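PDB 5NM7: peptidoglycan-binding domain 1, which is a modular phage endolysin that probably binds peptidoglycan through one domain and cleaves its glycan strands with a lysozyme-like muramidase domain. Local coordinates for residues 120-125 with 170-175. Numbering follows the deposited sequence.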
loop_
_atom_site.group_PDB
_atom_site.type_symbol
_atom_site.label_atom_id
_atom_site.label_comp_id
_atom_site.label_asym_id
_atom_site.label_seq_id
_atom_site.Cartn_x
_atom_site.Cartn_y
_atom_site.Cartn_z
ATOM N N HIS A 120 19.192 8.312 -7.507
ATOM C CA HIS A 120 19.448 9.724 -7.132
ATOM C C HIS A 120 19.471 9.953 -5.628
ATOM O O HIS A 120 20.205 10.822 -5.148
ATOM C CB HIS A 120 18.502 10.661 -7.884
ATOM C CG HIS A 120 17.112 10.665 -7.370
ATOM N ND1 HIS A 120 16.245 9.606 -7.549
ATOM C CD2 HIS A 120 16.423 11.603 -6.676
ATOM C CE1 HIS A 120 15.090 9.888 -6.965
ATOM N NE2 HIS A 120 15.164 11.108 -6.462
ATOM N N ILE A 121 18.719 9.162 -4.864
ATOM C CA ILE A 121 18.823 9.191 -3.430
ATOM C C ILE A 121 20.096 8.478 -2.965
ATOM O O ILE A 121 20.709 8.881 -1.964
ATOM C CB ILE A 121 17.574 8.581 -2.740
ATOM C CG1 ILE A 121 16.291 9.298 -3.200
ATOM C CG2 ILE A 121 17.689 8.646 -1.233
ATOM C CD1 ILE A 121 16.279 10.802 -2.957
ATOM N N MET A 122 20.483 7.389 -3.638
ATOM C CA MET A 122 21.762 6.740 -3.308
ATOM C C MET A 122 22.905 7.756 -3.443
ATOM O O MET A 122 23.717 7.897 -2.522
ATOM C CB MET A 122 22.056 5.555 -4.219
ATOM C CG MET A 122 23.334 4.795 -3.838
ATOM S SD MET A 122 23.193 3.955 -2.281
ATOM C CE MET A 122 24.556 2.785 -2.398
ATOM N N TYR A 123 22.933 8.447 -4.572
ATOM C CA TYR A 123 23.879 9.535 -4.817
ATOM C C TYR A 123 23.936 10.494 -3.612
ATOM O O TYR A 123 25.010 10.794 -3.067
ATOM C CB TYR A 123 23.480 10.291 -6.087
ATOM C CG TYR A 123 24.415 11.428 -6.427
ATOM C CD1 TYR A 123 25.710 11.178 -6.908
ATOM C CD2 TYR A 123 24.026 12.754 -6.240
ATOM C CE1 TYR A 123 26.585 12.216 -7.214
ATOM C CE2 TYR A 123 24.892 13.799 -6.547
ATOM C CZ TYR A 123 26.164 13.524 -7.031
ATOM O OH TYR A 123 27.024 14.557 -7.334
ATOM N N ARG A 124 22.758 10.906 -3.168
ATOM C CA ARG A 124 22.616 11.824 -2.055
ATOM C C ARG A 124 23.142 11.250 -0.725
ATOM O O ARG A 124 23.821 11.951 0.037
ATOM C CB ARG A 124 21.133 12.180 -1.925
ATOM C CG ARG A 124 20.817 13.547 -1.399
ATOM C CD ARG A 124 19.306 13.803 -1.472
ATOM N NE ARG A 124 18.985 14.641 -0.329
ATOM C CZ ARG A 124 19.189 15.961 -0.254
ATOM N NH1 ARG A 124 19.643 16.659 -1.294
ATOM N NH2 ARG A 124 18.899 16.597 0.879
ATOM N N GLN A 125 22.829 9.986 -0.440
ATOM C CA GLN A 125 23.204 9.364 0.821
ATOM C C GLN A 125 24.706 9.076 0.900
ATOM O O GLN A 125 25.296 9.133 1.999
ATOM C CB GLN A 125 22.397 8.079 1.090
ATOM C CG GLN A 125 20.898 8.305 1.208
ATOM C CD GLN A 125 20.531 9.322 2.286
ATOM O OE1 GLN A 125 20.272 10.488 1.985
ATOM N NE2 GLN A 125 20.539 8.888 3.539
ATOM N N ALA A 170 24.067 0.289 4.141
ATOM C CA ALA A 170 23.139 1.205 4.792
ATOM C C ALA A 170 22.571 2.218 3.822
ATOM O O ALA A 170 21.346 2.456 3.807
ATOM C CB ALA A 170 23.811 1.913 5.975
ATOM N N CYS A 171 23.436 2.825 3.006
ATOM C CA CYS A 171 22.996 3.826 2.038
ATOM C C CYS A 171 21.995 3.279 1.020
ATOM O O CYS A 171 20.991 3.937 0.678
ATOM C CB CYS A 171 24.182 4.447 1.322
ATOM S SG CYS A 171 25.082 5.611 2.404
ATOM N N ALA A 172 22.274 2.067 0.544
ATOM C CA ALA A 172 21.399 1.446 -0.456
ATOM C C ALA A 172 19.991 1.221 0.103
ATOM O O ALA A 172 19.019 1.478 -0.611
ATOM C CB ALA A 172 21.976 0.116 -0.941
ATOM N N LEU A 173 19.890 0.761 1.348
ATOM C CA LEU A 173 18.581 0.529 1.998
ATOM C C LEU A 173 17.875 1.850 2.225
ATOM O O LEU A 173 16.669 1.951 2.023
ATOM C CB LEU A 173 18.733 -0.216 3.298
ATOM C CG LEU A 173 19.388 -1.624 3.218
ATOM C CD1 LEU A 173 19.607 -2.173 4.613
ATOM C CD2 LEU A 173 18.610 -2.618 2.376
ATOM N N GLU A 174 18.640 2.861 2.625
ATOM C CA GLU A 174 18.104 4.237 2.752
ATOM C C GLU A 174 17.560 4.836 1.447
ATOM O O GLU A 174 16.586 5.607 1.472
ATOM C CB GLU A 174 19.185 5.154 3.375
ATOM C CG GLU A 174 19.430 4.851 4.839
ATOM C CD GLU A 174 20.512 5.747 5.449
ATOM O OE1 GLU A 174 21.251 6.385 4.687
ATOM O OE2 GLU A 174 20.558 5.810 6.677
ATOM N N ALA A 175 18.155 4.463 0.308
ATOM C CA ALA A 175 17.789 4.915 -1.004
ATOM C C ALA A 175 16.727 4.014 -1.662
ATOM O O ALA A 175 16.501 4.131 -2.878
ATOM C CB ALA A 175 19.006 4.925 -1.893
#
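The CB of Ala175 presses into the backbone of helix 119-128 between Ile121 and Met122, a compact example of how a small residue lets two chain segments come close. This methyl lies 3.4 Å from Met122 N, with the CB of Ile121 and of Met122 beside it, and the CA atoms of Met122 and Ala175 are 4.9 Å apart. Ile121 closes one side of the hollow: its CG2 rests 3.7 Å from Ala175 CA. Met122 reaches the other way. With CG anti to its own N (chi1 -176°) and a bend at chi2, it lays its thioether over the backbone of helix 169-174, where SD is 3.5 Å from Ala172 N and CE meets the CB of Ala172. A second bump comes from the same segment, one turn earlier: Cys171 points its SG at the last turn of 120-125, 3.6 Å from Gln125 O and near Gln125 CB. The axes of the helical pieces 120-125 and 170-174 run roughly antiparallel, at 138°, and Ala175 is the residue at which the second leaves helical geometry. It also shares backbone hydrogen bonds with Glu118, which ties the end of helix 169-174 to the chain just before helix 119-128. Beyond this apolar seam Gln125 folds at chi2 and crosses Glu174 at about a right angle, giving NE2 a 2.8 Å hydrogen bond to OE1 of Glu174 with an N-H...O angle of 160°. OE1 lies in the amide plane of Gln125, whereas NE2 sits above the plane of the Glu174 carboxylate. Phe186 packs against both side chains. Within the N-acetylmuramidase region, the contact thus pairs a methyl and sulfur interior with one polar clasp, in which Gln125 NE2 and Trp188 NE1 each grip a different carboxylate oxygen of Glu174 and so fix the group's position.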